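Local coordinates for protein acyl-CoA thioesterase (Alicyclobacillus acidocaldarius subsp. acidocaldarius, PDB 3RQB) that adopts a hotdog fold and probably hydrolyses acyl-CoA thioesters, although its substrate and biological role are not established, at residues 8-11 with 12-15; 219-222 with 223-227; 142-145 with 146-149; 48-51 with 52-55. All coordinates share one frame; numbering follows the deposited sequence.

Contact 1: 8-11 with 12-15; sequences VTHA and FDDA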
ATOM      1  N   VAL B   8     -14.750  -0.011  32.703  1.00 91.60           N
ATOM      2  CA  VAL B   8     -14.007   1.143  32.201  1.00 86.08           C
ATOM      3  C   VAL B   8     -13.708   0.979  30.722  1.00 85.39           C
ATOM      4  O   VAL B   8     -13.271  -0.080  30.291  1.00 81.65           O
ATOM      5  CB  VAL B   8     -12.676   1.358  32.945  1.00 76.23           C
ATOM      6  CG1 VAL B   8     -12.003   2.633  32.447  1.00 69.31           C
ATOM      7  CG2 VAL B   8     -12.904   1.423  34.448  1.00 72.37           C
ATOM      8  N   THR B   9     -13.945   2.031  29.949  1.00 87.58           N
ATOM      9  CA  THR B   9     -13.615   2.008  28.533  1.00 83.53           C
ATOM     10  C   THR B   9     -12.227   2.576  28.291  1.00 70.88           C
ATOM     11  O   THR B   9     -11.918   3.696  28.708  1.00 60.57           O
ATOM     12  CB  THR B   9     -14.604   2.839  27.712  1.00 92.27           C
ATOM     13  OG1 THR B   9     -14.837   4.090  28.380  1.00100.69           O
ATOM     14  CG2 THR B   9     -15.916   2.088  27.534  1.00 87.79           C
ATOM     15  N   HIS B  10     -11.395   1.796  27.613  1.00 69.94           N
ATOM     16  CA  HIS B  10     -10.123   2.303  27.118  1.00 67.35           C
ATOM     17  C   HIS B  10     -10.420   3.309  26.016  1.00 65.10           C
ATOM     18  O   HIS B  10     -11.318   3.096  25.197  1.00 65.20           O
ATOM     19  CB  HIS B  10      -9.257   1.172  26.567  1.00 64.96           C
ATOM     20  CG  HIS B  10      -7.887   1.611  26.157  1.00 68.45           C
ATOM     21  ND1 HIS B  10      -6.752   1.274  26.865  1.00 70.22           N
ATOM     22  CD2 HIS B  10      -7.467   2.370  25.117  1.00 68.56           C
ATOM     23  CE1 HIS B  10      -5.692   1.803  26.276  1.00 63.43           C
ATOM     24  NE2 HIS B  10      -6.099   2.472  25.212  1.00 62.01           N
ATOM     25  N   ALA B  11      -9.661   4.396  25.992  1.00 61.35           N
ATOM     26  CA  ALA B  11      -9.886   5.471  25.031  1.00 63.24           C
ATOM     27  C   ALA B  11     -10.024   4.933  23.621  1.00 63.98           C
ATOM     28  O   ALA B  11     -10.966   5.269  22.908  1.00 63.99           O
ATOM     29  CB  ALA B  11      -8.745   6.462  25.085  1.00 68.51           C
ATOM     30  N   PHE B  12      -9.074   4.095  23.228  1.00 63.15           N
ATOM     31  CA  PHE B  12      -9.082   3.483  21.911  1.00 60.84           C
ATOM     32  C   PHE B  12     -10.422   2.817  21.604  1.00 62.97           C
ATOM     33  O   PHE B  12     -11.040   3.091  20.571  1.00 64.70           O
ATOM     34  CB  PHE B  12      -7.965   2.446  21.816  1.00 60.05           C
ATOM     35  CG  PHE B  12      -7.897   1.756  20.489  1.00 60.33           C
ATOM     36  CD1 PHE B  12      -8.730   0.686  20.203  1.00 60.44           C
ATOM     37  CD2 PHE B  12      -7.007   2.179  19.518  1.00 62.30           C
ATOM     38  CE1 PHE B  12      -8.669   0.051  18.977  1.00 61.56           C
ATOM     39  CE2 PHE B  12      -6.941   1.546  18.288  1.00 64.63           C
ATOM     40  CZ  PHE B  12      -7.773   0.481  18.016  1.00 62.74           C
ATOM     41  N   ASP B  13     -10.865   1.935  22.493  1.00 59.01           N
ATOM     42  CA  ASP B  13     -12.145   1.266  22.301  1.00 61.01           C
ATOM     43  C   ASP B  13     -13.272   2.294  22.301  1.00 54.49           C
ATOM     44  O   ASP B  13     -14.356   2.069  21.750  1.00 45.12           O
ATOM     45  CB  ASP B  13     -12.358   0.219  23.393  1.00 62.99           C
ATOM     46  CG  ASP B  13     -11.294  -0.848  23.371  1.00 63.54           C
ATOM     47  OD1 ASP B  13     -10.898  -1.243  22.259  1.00 63.42           O
ATOM     48  OD2 ASP B  13     -10.847  -1.285  24.450  1.00 64.06           O
ATOM     49  N   ASP B  14     -13.001   3.429  22.929  1.00 55.88           N
ATOM     50  CA  ASP B  14     -13.969   4.501  23.007  1.00 62.46           C
ATOM     51  C   ASP B  14     -14.062   5.225  21.665  1.00 57.18           C
ATOM     52  O   ASP B  14     -15.147   5.493  21.170  1.00 58.67           O
ATOM     53  CB  ASP B  14     -13.585   5.465  24.127  1.00 78.13           C
ATOM     54  CG  ASP B  14     -14.786   6.120  24.771  1.00 93.83           C
ATOM     55  OD1 ASP B  14     -14.979   7.337  24.555  1.00100.08           O
ATOM     56  OD2 ASP B  14     -15.537   5.416  25.483  1.00 97.45           O
ATOM     57  N   ALA B  15     -12.918   5.523  21.064  1.00 56.72           N
ATOM     58  CA  ALA B  15     -12.889   6.209  19.772  1.00 60.39           C
ATOM     59  C   ALA B  15     -13.440   5.343  18.652  1.00 63.13           C
ATOM     60  O   ALA B  15     -14.124   5.830  17.749  1.00 67.10           O
ATOM     61  CB  ALA B  15     -11.477   6.629  19.437  1.00 62.65           C
TER
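His-10 turns its imidazole away from the backbone N (chi1 -175°), which swings the ring beside the first turn of helix 11-15, and Thr-9, with chi1 at 45°, directs OG1 at the carboxylate of Asp-14. His-10 occupies the N-cap position. Its ring reaches forward to the backbone N of Phe-12, and the two side chains cross at an angle, the His-10 ring lying against Phe-12 CB. The His-10 carbonyl starts the helical pattern, with Asp-14 N 2.8 Å from His-10 O in a bond that is noticeably bent. One residue on, Ala-15 N donates to Ala-11 O, whose position in the model is less sure. On the Thr-9 side the contact is slack: Thr-9 OG1 and Asp-14 OD2 are 3.3 Å apart in a weak hydrogen bond, the two side chains meeting at a slant. Asp-13 brings OD2 to 3.6 Å from His-10 CB, but its stronger polar partner is Arg-178, which forms a salt bridge with OD1 and also touches the His-10 side chain. The phenyl ring of Phe-12 leads inward, against helices 41-53 and 182-188. A glycine here in place of His-10 would probably leave the Phe-12 amide and CB without the ring beside them, and Arg-178 without part of its packing. Two carboxylates thus lie in the opening turn of the helix, where their negative charge is likely to interact favourably with the positive end of the helix dipole, while the salt bridge with Arg-178 probably offsets the charge of Asp-13.

Contact 2: 219-222 with 223-227; sequences PETI and FRQGT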
ATOM      1  N   PRO B 219      -2.856 -14.129  13.100  1.00 52.12           N
ATOM      2  CA  PRO B 219      -3.615 -13.529  14.196  1.00 55.34           C
ATOM      3  C   PRO B 219      -3.144 -13.943  15.601  1.00 58.44           C
ATOM      4  O   PRO B 219      -3.071 -13.079  16.478  1.00 61.86           O
ATOM      5  CB  PRO B 219      -5.037 -14.024  13.921  1.00 55.13           C
ATOM      6  CG  PRO B 219      -5.107 -14.077  12.430  1.00 56.31           C
ATOM      7  CD  PRO B 219      -3.733 -14.559  11.996  1.00 60.21           C
ATOM      8  N   GLU B 220      -2.815 -15.219  15.805  1.00 59.96           N
ATOM      9  CA  GLU B 220      -2.484 -15.733  17.138  1.00 59.90           C
ATOM     10  C   GLU B 220      -1.220 -15.090  17.673  1.00 51.58           C
ATOM     11  O   GLU B 220      -1.139 -14.730  18.853  1.00 46.46           O
ATOM     12  CB  GLU B 220      -2.327 -17.253  17.118  1.00 74.48           C
ATOM     13  CG  GLU B 220      -3.574 -18.010  16.649  1.00 91.85           C
ATOM     14  CD  GLU B 220      -3.562 -18.337  15.154  1.00103.75           C
ATOM     15  OE1 GLU B 220      -3.643 -17.407  14.320  1.00105.18           O
ATOM     16  OE2 GLU B 220      -3.479 -19.541  14.816  1.00110.41           O
ATOM     17  N   THR B 221      -0.239 -14.945  16.788  1.00 50.14           N
ATOM     18  CA  THR B 221       0.999 -14.254  17.114  1.00 50.59           C
ATOM     19  C   THR B 221       0.709 -12.841  17.583  1.00 51.69           C
ATOM     20  O   THR B 221       1.207 -12.396  18.622  1.00 55.80           O
ATOM     21  CB  THR B 221       1.915 -14.139  15.892  1.00 50.92           C
ATOM     22  OG1 THR B 221       2.449 -15.430  15.557  1.00 53.12           O
ATOM     23  CG2 THR B 221       3.060 -13.158  16.187  1.00 45.62           C
ATOM     24  N   ILE B 222      -0.101 -12.133  16.803  1.00 46.02           N
ATOM     25  CA  ILE B 222      -0.455 -10.755  17.123  1.00 46.87           C
ATOM     26  C   ILE B 222      -0.997 -10.636  18.558  1.00 51.23           C
ATOM     27  O   ILE B 222      -0.498  -9.846  19.370  1.00 49.13           O
ATOM     28  CB  ILE B 222      -1.450 -10.180  16.078  1.00 54.18           C
ATOM     29  CG1 ILE B 222      -0.709  -9.862  14.762  1.00 54.12           C
ATOM     30  CG2 ILE B 222      -2.159  -8.950  16.636  1.00 51.85           C
ATOM     31  CD1 ILE B 222      -1.603  -9.617  13.529  1.00 51.14           C
ATOM     32  N   PHE B 223      -2.002 -11.448  18.867  1.00 52.64           N
ATOM     33  CA  PHE B 223      -2.644 -11.428  20.174  1.00 50.58           C
ATOM     34  C   PHE B 223      -1.668 -11.744  21.299  1.00 60.61           C
ATOM     35  O   PHE B 223      -1.737 -11.156  22.378  1.00 66.60           O
ATOM     36  CB  PHE B 223      -3.808 -12.404  20.172  1.00 43.48           C
ATOM     37  CG  PHE B 223      -4.856 -12.067  19.150  1.00 51.92           C
ATOM     38  CD1 PHE B 223      -5.057 -10.747  18.758  1.00 52.25           C
ATOM     39  CD2 PHE B 223      -5.636 -13.054  18.566  1.00 53.71           C
ATOM     40  CE1 PHE B 223      -6.029 -10.416  17.814  1.00 47.21           C
ATOM     41  CE2 PHE B 223      -6.606 -12.728  17.611  1.00 47.79           C
ATOM     42  CZ  PHE B 223      -6.801 -11.408  17.239  1.00 40.38           C
ATOM     43  N   ARG B 224      -0.731 -12.636  21.005  1.00 58.72           N
ATOM     44  CA  ARG B 224       0.265 -13.099  21.958  1.00 56.36           C
ATOM     45  C   ARG B 224       0.957 -11.938  22.693  1.00 55.89           C
ATOM     46  O   ARG B 224       1.337 -12.063  23.858  1.00 55.72           O
ATOM     47  CB  ARG B 224       1.290 -13.929  21.186  1.00 59.48           C
ATOM     48  CG  ARG B 224       2.293 -14.712  22.002  1.00 68.06           C
ATOM     49  CD  ARG B 224       3.103 -15.612  21.068  1.00 77.45           C
ATOM     50  NE  ARG B 224       2.228 -16.435  20.224  1.00 81.65           N
ATOM     51  CZ  ARG B 224       2.453 -16.714  18.941  1.00 76.44           C
ATOM     52  NH1 ARG B 224       3.535 -16.235  18.335  1.00 72.59           N
ATOM     53  NH2 ARG B 224       1.595 -17.475  18.262  1.00 71.03           N
ATOM     54  N   GLN B 225       1.119 -10.813  22.004  1.00 56.13           N
ATOM     55  CA  GLN B 225       1.840  -9.657  22.543  1.00 55.91           C
ATOM     56  C   GLN B 225       1.163  -9.009  23.757  1.00 61.62           C
ATOM     57  O   GLN B 225       1.830  -8.439  24.625  1.00 67.73           O
ATOM     58  CB  GLN B 225       2.024  -8.604  21.447  1.00 54.47           C
ATOM     59  CG  GLN B 225       2.524  -9.156  20.123  1.00 50.28           C
ATOM     60  CD  GLN B 225       3.932  -9.725  20.203  1.00 55.26           C
ATOM     61  OE1 GLN B 225       4.793  -9.198  20.904  1.00 62.05           O
ATOM     62  NE2 GLN B 225       4.171 -10.805  19.477  1.00 55.41           N
ATOM     63  N   GLY B 226      -0.161  -9.075  23.816  1.00 60.89           N
ATOM     64  CA  GLY B 226      -0.855  -8.487  24.938  1.00 60.61           C
ATOM     65  C   GLY B 226      -0.401  -7.052  25.010  1.00 60.99           C
ATOM     66  O   GLY B 226      -0.471  -6.322  24.017  1.00 59.24           O
ATOM     67  N   THR B 227       0.102  -6.655  26.172  1.00 61.13           N
ATOM     68  CA  THR B 227       0.479  -5.268  26.411  1.00 57.30           C
ATOM     69  C   THR B 227       1.955  -4.999  26.147  1.00 60.41           C
ATOM     70  O   THR B 227       2.439  -3.892  26.368  1.00 62.35           O
ATOM     71  CB  THR B 227       0.149  -4.863  27.849  1.00 56.84           C
ATOM     72  OG1 THR B 227       0.712  -5.832  28.746  1.00 66.38           O
ATOM     73  CG2 THR B 227      -1.360  -4.806  28.047  1.00 48.75           C
TER
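A short helix starts at Pro-219, in which Phe-223 N donates to Pro-219 O at 3.1 Å and Arg-224 N to Glu-220 O at 3.0 Å, after which Gln-225 N turns to Ile-222 O, a step of three residues. With chi1 at -60°, the ring of Phe-223 folds back over the preceding turn, and Pro-219 O sits 3.3 Å above the plane of that Phe-223 ring, displaced toward its rim. Ile-222 CG2 approaches Phe-223 CD1 obliquely. This helix links strand 206-215 to strand 230-240 in the C-terminal hotdog domain, and its Ile-222 side packs on His-182 and Leu-185 of helix 182-188. His-182 also meets the Phe-223 ring, their planes nearly perpendicular. Arg-224 bends at chi3 (-53°) and lays its guanidinium face over Thr-221 CA. Its NH1 ends 3.1 Å from Thr-221 OG1, a weak and strongly bent bond; the firmer partner of that hydroxyl is Asp-218. Gln-225 lies alongside Thr-221, pointing the same way, and its NE2 makes a weak, long bond of 3.5 Å to Thr-221 O. An alanine here instead of Gln-225 would probably leave Thr-221 O without its weak side-chain donor and Leu-258 of strand 257-267 less well covered. Gly-226 then departs from helical geometry with positive phi, its N bonded to Phe-223 O.

Contact 3: 142-145 with 146-149; sequences APLP and WMQW
Leu-144 packs against Trp-146 and Met-147 where the loop ahead of strand 150-156 tightens into a 3-10 turn, within the C-terminal hotdog domain. The close-fitting part is Leu-144 itself, set between these two side chains. Leu-144 CD1 comes to 3.7 Å from Trp-146 NE1, meeting the ring obliquely, and Leu-144 CB lies 3.4 Å from Met-147 CG. The torsion of Trp-146 (chi1 69°) sets CG between the backbone N and carbonyl carbon, which turns the ring back beside Leu-144 and into the protein. There it stacks with Phe-40, and its NE1 is satisfied by Asn-35. Met-147 CG also lies over the centre of one face of the Trp-146 ring; this residue is a selenomethionine modelled in two conformers, so its contacts with both the ring and Leu-144 are less certain. Met-147 N to Leu-144 O, at 2.9 Å, and Gln-148 N to Pro-145 O, at 3.4 Å, are both weak bonds, whereas Trp-149 N bonds to Trp-146 O at 2.9 Å. On the looser, outward side Gln-148 is solvent-exposed, its amide near the Pro-145 carbonyl without a hydrogen bond to it. Trp-149 belongs mostly to other neighbours, stacking with Tyr-33 and giving its NE1 hydrogen to Glu-32 O. Against that indole, Gln-148 CG stands 3.5 Å above the plane of the Trp-149 ring, over its centre.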
ATOM      1  N   ALA B 142       5.596  20.197  22.614  1.00 62.15           N
ATOM      2  CA  ALA B 142       4.203  20.518  22.330  1.00 63.38           C
ATOM      3  C   ALA B 142       3.495  19.239  21.954  1.00 64.22           C
ATOM      4  O   ALA B 142       3.593  18.775  20.814  1.00 64.97           O
ATOM      5  CB  ALA B 142       4.108  21.508  21.186  1.00 63.02           C
ATOM      6  N   PRO B 143       2.713  18.705  22.895  1.00 61.11           N
ATOM      7  CA  PRO B 143       2.095  17.398  22.673  1.00 63.26           C
ATOM      8  C   PRO B 143       0.934  17.493  21.695  1.00 63.09           C
ATOM      9  O   PRO B 143       0.229  18.502  21.671  1.00 60.67           O
ATOM     10  CB  PRO B 143       1.600  17.010  24.072  1.00 63.89           C
ATOM     11  CG  PRO B 143       2.449  17.831  25.022  1.00 58.91           C
ATOM     12  CD  PRO B 143       2.635  19.127  24.304  1.00 56.74           C
ATOM     13  N   LEU B 144       0.754  16.455  20.885  1.00 63.74           N
ATOM     14  CA  LEU B 144      -0.454  16.315  20.087  1.00 59.63           C
ATOM     15  C   LEU B 144      -1.481  15.581  20.927  1.00 58.85           C
ATOM     16  O   LEU B 144      -1.134  14.715  21.729  1.00 62.15           O
ATOM     17  CB  LEU B 144      -0.172  15.555  18.796  1.00 60.82           C
ATOM     18  CG  LEU B 144       0.331  16.441  17.658  1.00 59.68           C
ATOM     19  CD1 LEU B 144       0.950  15.610  16.538  1.00 56.43           C
ATOM     20  CD2 LEU B 144      -0.815  17.311  17.148  1.00 54.88           C
ATOM     21  N   PRO B 145      -2.756  15.937  20.765  1.00 58.05           N
ATOM     22  CA  PRO B 145      -3.787  15.346  21.627  1.00 53.82           C
ATOM     23  C   PRO B 145      -3.710  13.819  21.662  1.00 52.19           C
ATOM     24  O   PRO B 145      -3.727  13.239  22.746  1.00 49.45           O
ATOM     25  CB  PRO B 145      -5.085  15.805  20.965  1.00 52.78           C
ATOM     26  CG  PRO B 145      -4.710  17.138  20.330  1.00 49.79           C
ATOM     27  CD  PRO B 145      -3.287  16.986  19.873  1.00 53.91           C
ATOM     28  N   TRP B 146      -3.570  13.189  20.500  1.00 52.64           N
ATOM     29  CA  TRP B 146      -3.556  11.734  20.412  1.00 48.28           C
ATOM     30  C   TRP B 146      -2.251  11.109  20.916  1.00 51.35           C
ATOM     31  O   TRP B 146      -2.228   9.936  21.282  1.00 48.93           O
ATOM     32  CB  TRP B 146      -3.810  11.288  18.976  1.00 42.53           C
ATOM     33  CG  TRP B 146      -2.688  11.627  18.065  1.00 44.84           C
ATOM     34  CD1 TRP B 146      -2.587  12.726  17.259  1.00 43.06           C
ATOM     35  CD2 TRP B 146      -1.488  10.871  17.865  1.00 45.78           C
ATOM     36  NE1 TRP B 146      -1.401  12.699  16.568  1.00 41.20           N
ATOM     37  CE2 TRP B 146      -0.706  11.569  16.920  1.00 43.91           C
ATOM     38  CE3 TRP B 146      -0.996   9.669  18.391  1.00 42.43           C
ATOM     39  CZ2 TRP B 146       0.544  11.106  16.485  1.00 40.11           C
ATOM     40  CZ3 TRP B 146       0.248   9.208  17.958  1.00 42.79           C
ATOM     41  CH2 TRP B 146       1.003   9.928  17.017  1.00 40.61           C
HETATM   42  N   MSE B 147      -1.177  11.897  20.931  0.61 51.75           N
HETATM   43  CA  MSE B 147       0.122  11.423  21.414  0.61 53.21           C
HETATM   44  C   MSE B 147       0.025  10.927  22.856  0.61 52.74           C
HETATM   45  O   MSE B 147       0.869  10.156  23.326  0.61 52.26           O
HETATM   46  CB  MSE B 147       1.183  12.535  21.353  0.61 54.02           C
HETATM   47  CG  MSE B 147       1.661  12.947  19.963  0.61 53.68           C
HETATM   48 SE   MSE B 147       3.166  14.211  20.044  0.61105.20          SE
HETATM   49  CE  MSE B 147       4.576  12.977  20.615  0.61 74.39           C
ATOM     50  N   GLN B 148      -1.004  11.385  23.560  1.00 51.86           N
ATOM     51  CA  GLN B 148      -1.149  11.083  24.973  1.00 54.57           C
ATOM     52  C   GLN B 148      -1.620   9.656  25.152  1.00 48.88           C
ATOM     53  O   GLN B 148      -1.575   9.098  26.251  1.00 47.63           O
ATOM     54  CB  GLN B 148      -2.147  12.031  25.606  1.00 59.25           C
ATOM     55  CG  GLN B 148      -3.581  11.713  25.307  1.00 62.03           C
ATOM     56  CD  GLN B 148      -4.499  12.622  26.085  1.00 75.82           C
ATOM     57  OE1 GLN B 148      -4.129  13.127  27.147  1.00 76.94           O
ATOM     58  NE2 GLN B 148      -5.695  12.852  25.559  1.00 84.52           N
ATOM     59  N   TRP B 149      -2.066   9.080  24.046  1.00 46.60           N
ATOM     60  CA  TRP B 149      -2.647   7.745  24.015  1.00 50.04           C
ATOM     61  C   TRP B 149      -1.612   6.680  23.684  1.00 45.68           C
ATOM     62  O   TRP B 149      -1.954   5.511  23.469  1.00 28.15           O
ATOM     63  CB  TRP B 149      -3.796   7.694  23.006  1.00 51.84           C
ATOM     64  CG  TRP B 149      -4.865   8.683  23.310  1.00 57.95           C
ATOM     65  CD1 TRP B 149      -5.351   9.662  22.484  1.00 60.05           C
ATOM     66  CD2 TRP B 149      -5.564   8.812  24.543  1.00 58.98           C
ATOM     67  NE1 TRP B 149      -6.327  10.384  23.132  1.00 55.91           N
ATOM     68  CE2 TRP B 149      -6.477   9.881  24.396  1.00 59.58           C
ATOM     69  CE3 TRP B 149      -5.514   8.122  25.759  1.00 57.54           C
ATOM     70  CZ2 TRP B 149      -7.333  10.274  25.423  1.00 64.45           C
ATOM     71  CZ3 TRP B 149      -6.362   8.512  26.775  1.00 57.83           C
ATOM     72  CH2 TRP B 149      -7.260   9.582  26.603  1.00 62.03           C
TER

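Contact 4: 48-51 with 52-55; sequences MLKA and AMSH
Near its C-terminal end, helix 41-53, the long helix packed against the strands of the N-terminal hotdog domain, has Lys-50 O meeting both the amide and the hydroxyl of Ser-54. Ser-54 N donates to Lys-50 O almost in line with the carbonyl, while Ser-54 OG donates to the same oxygen at 2.6 Å from above the carbonyl plane. The hydroxyl gets there because it stands beside its own backbone N (chi1 -41°), folded back on the last turn. One residue earlier, Met-53 N reaches Leu-49 O at 2.9 Å in a nearly straight bond. Leu-49 and Met-53, the latter a selenomethionine, cross with their CG atoms 4.1 Å apart. The lysine chain bends twice and brings Lys-50 NZ to 4.0 Å from Met-53 SE; the amine also has a long, weak ion pair with Asp-181. Ala-51 and Ala-52 face the strands, touching Leu-96, while Leu-49 packs on His-182 and Ala-183 of helix 182-188. Lys-50 O thus accepts two hydrogen bonds, and the serine hydroxyl is satisfied by the helix backbone.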
HETATM    1  N   MSE B  48     -11.936   2.472  10.485  1.00 44.51           N
HETATM    2  CA  MSE B  48     -12.332   1.905   9.196  1.00 49.25           C
HETATM    3  C   MSE B  48     -12.330   0.381   9.221  1.00 51.23           C
HETATM    4  O   MSE B  48     -13.133  -0.253   8.536  1.00 50.80           O
HETATM    5  CB  MSE B  48     -11.421   2.395   8.062  1.00 56.60           C
HETATM    6  CG  MSE B  48     -11.649   3.846   7.662  1.00 62.61           C
HETATM    7 SE   MSE B  48     -13.515   4.213   7.208  0.75 62.00          SE
HETATM    8  CE  MSE B  48     -13.313   4.431   5.281  1.00 59.57           C
ATOM      9  N   LEU B  49     -11.422  -0.202  10.003  1.00 49.33           N
ATOM     10  CA  LEU B  49     -11.249  -1.660  10.063  1.00 46.19           C
ATOM     11  C   LEU B  49     -12.291  -2.393  10.930  1.00 45.49           C
ATOM     12  O   LEU B  49     -12.791  -3.472  10.556  1.00 38.30           O
ATOM     13  CB  LEU B  49      -9.838  -1.992  10.548  1.00 47.31           C
ATOM     14  CG  LEU B  49      -9.461  -3.471  10.654  1.00 45.05           C
ATOM     15  CD1 LEU B  49      -9.483  -4.144   9.286  1.00 39.43           C
ATOM     16  CD2 LEU B  49      -8.090  -3.613  11.300  1.00 43.46           C
ATOM     17  N   LYS B  50     -12.607  -1.808  12.085  1.00 44.58           N
ATOM     18  CA  LYS B  50     -13.602  -2.381  12.976  1.00 50.18           C
ATOM     19  C   LYS B  50     -14.890  -2.591  12.218  1.00 48.59           C
ATOM     20  O   LYS B  50     -15.539  -3.619  12.376  1.00 49.90           O
ATOM     21  CB  LYS B  50     -13.862  -1.473  14.173  1.00 65.68           C
ATOM     22  CG  LYS B  50     -12.657  -1.289  15.067  1.00 80.71           C
ATOM     23  CD  LYS B  50     -12.036  -2.628  15.437  1.00 92.20           C
ATOM     24  CE  LYS B  50     -12.907  -3.415  16.406  1.00 97.87           C
ATOM     25  NZ  LYS B  50     -12.277  -4.724  16.759  1.00101.95           N
ATOM     26  N   ALA B  51     -15.238  -1.623  11.374  1.00 50.16           N
ATOM     27  CA  ALA B  51     -16.487  -1.672  10.621  1.00 51.40           C
ATOM     28  C   ALA B  51     -16.646  -3.018   9.939  1.00 47.82           C
ATOM     29  O   ALA B  51     -17.657  -3.687  10.124  1.00 39.26           O
ATOM     30  CB  ALA B  51     -16.527  -0.562   9.589  1.00 49.58           C
ATOM     31  N   ALA B  52     -15.634  -3.412   9.168  1.00 49.54           N
ATOM     32  CA  ALA B  52     -15.646  -4.682   8.451  1.00 43.42           C
ATOM     33  C   ALA B  52     -15.536  -5.832   9.432  1.00 44.65           C
ATOM     34  O   ALA B  52     -16.195  -6.860   9.264  1.00 51.89           O
ATOM     35  CB  ALA B  52     -14.509  -4.747   7.441  1.00 40.51           C
HETATM   36  N   MSE B  53     -14.697  -5.664  10.450  1.00 39.87           N
HETATM   37  CA  MSE B  53     -14.589  -6.677  11.499  1.00 46.48           C
HETATM   38  C   MSE B  53     -15.931  -6.969  12.187  1.00 53.26           C
HETATM   39  O   MSE B  53     -16.281  -8.131  12.445  1.00 54.61           O
HETATM   40  CB  MSE B  53     -13.570  -6.249  12.536  1.00 41.84           C
HETATM   41  CG  MSE B  53     -12.155  -6.291  12.050  1.00 42.47           C
HETATM   42 SE   MSE B  53     -11.015  -6.666  13.557  0.47 79.54          SE
HETATM   43  CE  MSE B  53     -11.488  -8.556  13.769  1.00 44.59           C
ATOM     44  N   SER B  54     -16.674  -5.905  12.474  1.00 46.69           N
ATOM     45  CA  SER B  54     -17.960  -6.005  13.152  1.00 51.93           C
ATOM     46  C   SER B  54     -19.087  -6.410  12.209  1.00 59.08           C
ATOM     47  O   SER B  54     -20.212  -6.685  12.641  1.00 57.57           O
ATOM     48  CB  SER B  54     -18.304  -4.676  13.800  1.00 51.81           C
ATOM     49  OG  SER B  54     -17.153  -4.112  14.393  1.00 61.95           O
ATOM     50  N   HIS B  55     -18.786  -6.433  10.917  1.00 57.56           N
ATOM     51  CA  HIS B  55     -19.764  -6.861   9.943  1.00 53.41           C
ATOM     52  C   HIS B  55     -20.082  -8.331  10.178  1.00 59.05           C
ATOM     53  O   HIS B  55     -19.178  -9.144  10.399  1.00 60.78           O
ATOM     54  CB  HIS B  55     -19.238  -6.644   8.530  1.00 50.12           C
ATOM     55  CG  HIS B  55     -20.316  -6.529   7.502  1.00 51.22           C
ATOM     56  ND1 HIS B  55     -21.041  -7.616   7.057  1.00 55.53           N
ATOM     57  CD2 HIS B  55     -20.800  -5.454   6.838  1.00 45.19           C
ATOM     58  CE1 HIS B  55     -21.919  -7.216   6.154  1.00 53.07           C
ATOM     59  NE2 HIS B  55     -21.791  -5.909   6.003  1.00 52.69           N
TER

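Overall arrangement
From the N terminus, contact 1 forms the turn leading into helix 11-15, contact 4 the end of helix 41-53, contact 3 the turn before strand 150-156, and contact 2 helix 219-224 with its exit. Each closes only a local turn; the four follow in series, and none nests in or crosses another. Contacts 1 and 3 touch directly, Ala-11 CB packing 3.6 Å from Trp-149 CZ3, which joins the N-terminal segment to the C-terminal domain. The other pairs are apart: contact 4 comes within about 6 Å, nearest atoms, of contacts 1 and 2. Helix 182-188 bridges these three, packing on Phe-12, Leu-49 and Ile-222, and thereby links the two hotdog domains.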